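Local coordinates for periplasmic branched-chain amino acid-binding protein (PDB 3I09) that probably serves as the periplasmic receptor of a branched-chain amino acid ABC transporter, and here holds acetoacetic acid in its ligand pocket, at residues G78-S81 / A82-L85; Y98-I101 / G102-A105; E337-K340 / P341-K345. All coordinates share one frame; numbering follows the deposited sequence.

Interaction 1: G78-S81 / A82-L85. With AAE (acetoacetic acid), chain C.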
loop_
_atom_site.group_PDB
_atom_site.type_symbol
_atom_site.label_atom_id
_atom_site.label_comp_id
_atom_site.label_asym_id
_atom_site.label_seq_id
_atom_site.Cartn_x
_atom_site.Cartn_y
_atom_site.Cartn_z
ATOM N N GLY A 78 -8.887 2.420 0.406
ATOM C CA GLY A 78 -8.149 1.368 1.088
ATOM C C GLY A 78 -7.529 0.375 0.122
ATOM O O GLY A 78 -6.938 0.745 -0.895
ATOM N N THR A 79 -7.612 -0.892 0.480
ATOM C CA THR A 79 -6.924 -1.947 -0.249
ATOM C C THR A 79 -7.663 -2.302 -1.553
ATOM O O THR A 79 -8.804 -1.895 -1.778
ATOM C CB THR A 79 -6.754 -3.186 0.654
ATOM O OG1 THR A 79 -8.011 -3.535 1.231
ATOM C CG2 THR A 79 -5.738 -2.904 1.816
ATOM N N ASN A 80 -6.939 -3.018 -2.409
ATOM C CA ASN A 80 -7.427 -3.607 -3.648
ATOM C C ASN A 80 -7.364 -2.601 -4.816
ATOM O O ASN A 80 -8.157 -1.661 -4.882
ATOM C CB ASN A 80 -8.813 -4.217 -3.474
ATOM C CG ASN A 80 -9.274 -4.971 -4.732
ATOM O OD1 ASN A 80 -9.081 -4.475 -5.869
ATOM N ND2 ASN A 80 -9.882 -6.157 -4.545
ATOM N N SER A 81 -6.390 -2.799 -5.704
ATOM C CA SER A 81 -6.158 -1.856 -6.793
ATOM C C SER A 81 -7.312 -1.784 -7.800
ATOM O O SER A 81 -7.471 -0.760 -8.425
ATOM C CB SER A 81 -4.855 -2.151 -7.545
ATOM O OG SER A 81 -3.717 -1.823 -6.771
ATOM N N ALA A 82 -8.096 -2.855 -7.958
ATOM C CA ALA A 82 -9.265 -2.784 -8.859
ATOM C C ALA A 82 -10.256 -1.765 -8.273
ATOM O O ALA A 82 -10.793 -0.912 -9.011
ATOM C CB ALA A 82 -9.918 -4.147 -9.058
ATOM N N THR A 83 -10.480 -1.826 -6.953
ATOM C CA THR A 83 -11.346 -0.844 -6.294
ATOM C C THR A 83 -10.730 0.547 -6.301
ATOM O O THR A 83 -11.444 1.548 -6.469
ATOM C CB THR A 83 -11.763 -1.218 -4.870
ATOM O OG1 THR A 83 -10.685 -1.013 -3.956
ATOM C CG2 THR A 83 -12.243 -2.652 -4.768
ATOM N N ALA A 84 -9.411 0.626 -6.165
ATOM C CA ALA A 84 -8.745 1.929 -6.166
ATOM C C ALA A 84 -8.984 2.671 -7.487
ATOM O O ALA A 84 -9.158 3.896 -7.506
ATOM C CB ALA A 84 -7.219 1.793 -5.936
ATOM N N LEU A 85 -8.887 1.930 -8.575
ATOM C CA LEU A 85 -9.051 2.471 -9.932
ATOM C C LEU A 85 -10.481 2.812 -10.269
ATOM O O LEU A 85 -10.716 3.809 -10.916
ATOM C CB LEU A 85 -8.448 1.529 -10.949
ATOM C CG LEU A 85 -6.913 1.464 -10.888
ATOM C CD1 LEU A 85 -6.398 0.303 -11.737
ATOM C CD2 LEU A 85 -6.262 2.782 -11.339
HETATM O O1 AAE C . -3.206 -2.905 -4.529
HETATM C C2 AAE C . -3.582 -4.009 -4.096
HETATM O O3 AAE C . -4.541 -4.636 -4.597
HETATM C C4 AAE C . -2.801 -4.636 -2.954
HETATM C C5 AAE C . -3.393 -4.274 -1.620
HETATM O O8 AAE C . -4.255 -3.370 -1.511
HETATM C C9 AAE C . -2.762 -4.948 -0.437
HETATM O O HOH W 1 -8.716 1.138 -3.059
#
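N80 and T83 meet at the start of a helix. N80 is the N-cap residue. Its OD1 accepts a hydrogen bond from T83 N at 3.2 Å, nearly straight at 161°. The donor lies well above the carbonyl plane of the amide. A82 N lies only 2.8 Å from the same N80 OD1, but that bond is bent and weak. CG of N80 stands anti to the backbone N (chi1 -174°), which brings OD1 to the backbone N-H groups of A82 and T83.

T83 bonds back to N80. Its OG1 donates to N80 O at 2.8 Å, and A84 N reaches this oxygen at 2.9 Å. The carbonyl is therefore gripped by two donors. A water bonded to both G78 O and T83 OG1 bridges the loop and the helix.

The backbone is held so that its amides face the acetoacetic acid. N80 N points almost straight at ligand O8 (2.9 Å, 172°). S81 N donates to ligand O3, while S81 OG lies 2.5 Å from ligand O1. The N-terminal end of the helix would probably help to stabilise negative charge on this group. Further out, N54 takes the ND2 end of N80, and H52 bonds T79 O. The turn joins strand 72-77 to helix 81-94, and F152 of helix 151-166 touches S81.

Interaction 2: Y98-I101 / G102-A105. With AAE (acetoacetic acid), chain C.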
loop_
_atom_site.group_PDB
_atom_site.type_symbol
_atom_site.label_atom_id
_atom_site.label_comp_id
_atom_site.label_asym_id
_atom_site.label_seq_id
_atom_site.Cartn_x
_atom_site.Cartn_y
_atom_site.Cartn_z
ATOM N N TYR A 98 -9.346 12.601 -3.458
ATOM C CA TYR A 98 -9.239 11.175 -3.298
ATOM C C TYR A 98 -7.798 10.829 -2.878
ATOM O O TYR A 98 -6.838 11.043 -3.652
ATOM C CB TYR A 98 -9.604 10.486 -4.611
ATOM C CG TYR A 98 -9.395 8.967 -4.647
ATOM C CD1 TYR A 98 -9.856 8.130 -3.629
ATOM C CD2 TYR A 98 -8.776 8.376 -5.740
ATOM C CE1 TYR A 98 -9.689 6.752 -3.703
ATOM C CE2 TYR A 98 -8.594 7.015 -5.827
ATOM C CZ TYR A 98 -9.044 6.204 -4.815
ATOM O OH TYR A 98 -8.830 4.862 -4.921
ATOM N N ILE A 99 -7.659 10.270 -1.677
ATOM C CA ILE A 99 -6.365 9.838 -1.218
ATOM C C ILE A 99 -6.394 8.335 -1.054
ATOM O O ILE A 99 -7.193 7.783 -0.281
ATOM C CB ILE A 99 -5.977 10.511 0.091
ATOM C CG1 ILE A 99 -6.007 12.017 -0.095
ATOM C CG2 ILE A 99 -4.571 10.042 0.501
ATOM C CD1 ILE A 99 -5.679 12.797 1.190
ATOM N N ASN A 100 -5.571 7.653 -1.835
ATOM C CA ASN A 100 -5.467 6.204 -1.739
ATOM C C ASN A 100 -4.249 5.751 -0.939
ATOM O O ASN A 100 -3.117 6.180 -1.209
ATOM C CB ASN A 100 -5.445 5.539 -3.092
ATOM C CG ASN A 100 -5.599 4.026 -2.951
ATOM O OD1 ASN A 100 -4.667 3.356 -2.531
ATOM N ND2 ASN A 100 -6.812 3.507 -3.214
ATOM N N ILE A 101 -4.507 4.922 0.082
ATOM C CA ILE A 101 -3.440 4.364 0.909
ATOM C C ILE A 101 -3.197 2.873 0.626
ATOM O O ILE A 101 -2.058 2.439 0.374
ATOM C CB ILE A 101 -3.765 4.508 2.426
ATOM C CG1 ILE A 101 -3.571 5.961 2.903
ATOM C CG2 ILE A 101 -2.866 3.599 3.259
ATOM C CD1 ILE A 101 -4.423 6.928 2.278
ATOM N N GLY A 102 -4.257 2.068 0.691
ATOM C CA GLY A 102 -4.061 0.634 0.759
ATOM C C GLY A 102 -3.650 -0.052 -0.534
ATOM O O GLY A 102 -3.056 -1.135 -0.482
ATOM N N ALA A 103 -3.953 0.567 -1.677
ATOM C CA ALA A 103 -3.743 -0.041 -2.979
ATOM C C ALA A 103 -2.389 0.349 -3.533
ATOM O O ALA A 103 -1.869 1.415 -3.252
ATOM C CB ALA A 103 -4.862 0.355 -3.965
ATOM N N GLY A 104 -1.797 -0.559 -4.299
ATOM C CA GLY A 104 -0.479 -0.353 -4.830
ATOM C C GLY A 104 -0.280 0.026 -6.263
ATOM O O GLY A 104 0.763 0.549 -6.592
ATOM N N ALA A 105 -1.235 -0.260 -7.147
ATOM C CA ALA A 105 -0.934 -0.135 -8.572
ATOM C C ALA A 105 -0.431 1.262 -8.933
ATOM O O ALA A 105 -1.125 2.272 -8.688
ATOM C CB ALA A 105 -2.149 -0.483 -9.440
HETATM O O1 AAE C . -3.206 -2.905 -4.529
HETATM C C2 AAE C . -3.582 -4.009 -4.096
HETATM O O3 AAE C . -4.541 -4.636 -4.597
HETATM C C4 AAE C . -2.801 -4.636 -2.954
HETATM C C5 AAE C . -3.393 -4.274 -1.620
HETATM O O8 AAE C . -4.255 -3.370 -1.511
HETATM C C9 AAE C . -2.762 -4.948 -0.437
#
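N100 turns its amide back on A103. Its OD1 accepts A103 N at 3.0 Å, with an N-H...O angle of 149°. The N-H sits in the carbonyl plane, on a lone pair of the amide oxygen. The methyl of A103 comes up beside the same oxygen, with CB 3.3 Å from N100 OD1. One end of the amide thus receives both the backbone N-H and the methyl of this alanine.

The other end looks back along the strand. N100 ND2 donates to Y98 OH at 3.0 Å, and the hydroxyl is tilted 16° out of the amide plane. Y98 OH in turn bonds A84 O of helix 81-94. Gripped at both ends, the amide has its rotation fixed, and its oxygen is assigned to the loop. A first torsion of -169° puts CG beside the carbonyl carbon, toward the chain that follows.

I101 turns away from the loop and packs on V76 and on helix 278-297. Its loop neighbour G102 has its O bonded by Y122 OH. Next along the loop, G104 N donates to ligand O1 at 2.7 Å, and the bond from N100 to A103 probably helps to position it. All four touching residues are buried. The arrangement is a ligand-binding loop at the C-terminal end of a parallel strand, as in the type I periplasmic binding proteins.

Interaction 3: E337-K340 / P341-K345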
loop_
_atom_site.group_PDB
_atom_site.type_symbol
_atom_site.label_atom_id
_atom_site.label_comp_id
_atom_site.label_asym_id
_atom_site.label_seq_id
_atom_site.Cartn_x
_atom_site.Cartn_y
_atom_site.Cartn_z
ATOM N N GLU A 337 14.993 -6.788 6.041
ATOM C CA GLU A 337 15.122 -8.223 6.038
ATOM C C GLU A 337 14.397 -8.769 7.266
ATOM O O GLU A 337 14.517 -8.221 8.358
ATOM C CB GLU A 337 16.600 -8.657 6.011
ATOM C CG GLU A 337 16.749 -10.151 5.962
ATOM C CD GLU A 337 18.213 -10.654 5.934
ATOM O OE1 GLU A 337 19.099 -9.945 6.457
ATOM O OE2 GLU A 337 18.438 -11.792 5.447
ATOM N N VAL A 338 13.647 -9.855 7.083
ATOM C CA VAL A 338 12.905 -10.457 8.187
ATOM C C VAL A 338 13.888 -11.188 9.084
ATOM O O VAL A 338 14.771 -11.924 8.602
ATOM C CB VAL A 338 11.817 -11.412 7.697
ATOM C CG1 VAL A 338 11.118 -12.041 8.912
ATOM C CG2 VAL A 338 10.831 -10.650 6.747
ATOM N N LYS A 339 13.788 -10.903 10.371
ATOM C CA LYS A 339 14.631 -11.511 11.399
ATOM C C LYS A 339 14.532 -13.030 11.577
ATOM O O LYS A 339 13.497 -13.641 11.327
ATOM C CB LYS A 339 14.360 -10.861 12.770
ATOM C CG LYS A 339 14.935 -9.456 12.902
ATOM C CD LYS A 339 14.667 -8.855 14.309
ATOM C CE LYS A 339 15.501 -7.601 14.542
ATOM N NZ LYS A 339 15.415 -7.205 15.970
ATOM N N LYS A 340 15.644 -13.613 12.024
ATOM C CA LYS A 340 15.639 -14.941 12.579
ATOM C C LYS A 340 14.849 -14.868 13.894
ATOM O O LYS A 340 14.860 -13.847 14.572
ATOM C CB LYS A 340 17.055 -15.434 12.920
ATOM C CG LYS A 340 18.043 -15.523 11.776
ATOM C CD LYS A 340 19.375 -15.994 12.335
ATOM C CE LYS A 340 20.511 -15.756 11.358
ATOM N NZ LYS A 340 20.264 -16.548 10.139
ATOM N N PRO A 341 14.208 -15.969 14.283
ATOM C CA PRO A 341 13.580 -16.021 15.611
ATOM C C PRO A 341 14.509 -15.565 16.742
ATOM O O PRO A 341 14.095 -14.782 17.591
ATOM C CB PRO A 341 13.209 -17.505 15.761
ATOM C CG PRO A 341 12.939 -17.961 14.345
ATOM C CD PRO A 341 13.979 -17.203 13.510
ATOM N N SER A 342 15.766 -15.986 16.717
ATOM C CA SER A 342 16.710 -15.645 17.795
ATOM C C SER A 342 17.078 -14.165 17.830
ATOM O O SER A 342 17.695 -13.717 18.796
ATOM C CB SER A 342 17.998 -16.441 17.642
ATOM O OG SER A 342 18.642 -16.082 16.440
ATOM N N GLU A 343 16.753 -13.429 16.769
ATOM C CA GLU A 343 17.045 -11.987 16.700
ATOM C C GLU A 343 15.867 -11.132 17.185
ATOM O O GLU A 343 16.023 -9.937 17.325
ATOM C CB GLU A 343 17.406 -11.568 15.270
ATOM C CG GLU A 343 18.641 -12.276 14.730
ATOM C CD GLU A 343 18.913 -12.015 13.273
ATOM O OE1 GLU A 343 17.996 -11.818 12.436
ATOM O OE2 GLU A 343 20.105 -12.074 12.935
ATOM N N SER A 344 14.708 -11.752 17.393
ATOM C CA SER A 344 13.478 -11.047 17.722
ATOM C C SER A 344 13.408 -10.918 19.233
ATOM O O SER A 344 13.409 -11.922 19.929
ATOM C CB SER A 344 12.263 -11.780 17.172
ATOM O OG SER A 344 11.067 -11.076 17.450
ATOM N N LYS A 345 13.357 -9.674 19.710
ATOM C CA LYS A 345 13.605 -9.355 21.121
ATOM C C LYS A 345 12.335 -8.961 21.903
ATOM O O LYS A 345 12.371 -8.840 23.131
ATOM C CB LYS A 345 14.624 -8.227 21.217
ATOM C CG LYS A 345 16.021 -8.699 20.780
ATOM C CD LYS A 345 17.004 -7.553 20.679
ATOM C CE LYS A 345 18.401 -8.051 20.235
ATOM N NZ LYS A 345 19.459 -7.012 20.540
#
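K340 and E343 hold the tight part of this turn, with two bonds that run in opposite directions. E343 N donates to K340 O at 2.9 Å, which closes the short 3-10 turn 341-343. E343 OE1 then returns to accept K340 N at 3.0 Å, nearly straight at 160°. The N-H meets this oxygen from above the carboxylate plane. CG of E343 lies anti to its own carbonyl carbon (chi1 -61°), and the chain runs extended from there to K340.

K339 also lies along E343. Its extended chain passes over CB and the backbone of E343, with CD 3.5 Å from E343 O. At the end, K339 NZ donates to E343 O at 3.1 Å from above the carbonyl plane. The same ammonium forms a salt bridge with D349.

The outer side is looser. K340 packs its CG near E343 OE1 at 3.8 Å, but a bend at its last torsion leaves its NZ 5.3 Å from E343 OE2, with no contact between the charges. P341 and S342 are exposed, and S342 OG only brushes K340 CB.

E343 OE1 also has a salt bridge with K352 on strand 351-357. With an amide and an ammonium on one oxygen, the carboxylate is probably ionised, and the turn is joined by charge to the strand that follows it.

How the interactions relate
The three contacts follow one another along the chain, and none nests in or crosses another. Interaction 1 closes the turn from strand 72-77 into helix 81-94. Interaction 2 closes the turn after strand 97-100, the next strand after that helix. They sit at the C-terminal ends of two neighbouring parallel strands, their centres about 7 Å apart, and both touch acetoacetic acid. S81 OG bonds A105 N, and A84 CB packs on N100 ND2, so the two loops together line one part of the pocket. Interaction 3 closes the turn that begins the loop from strand 329-338 to strand 351-357 of the antiparallel sheet. Its nearest atoms are about 18 Å from interaction 2.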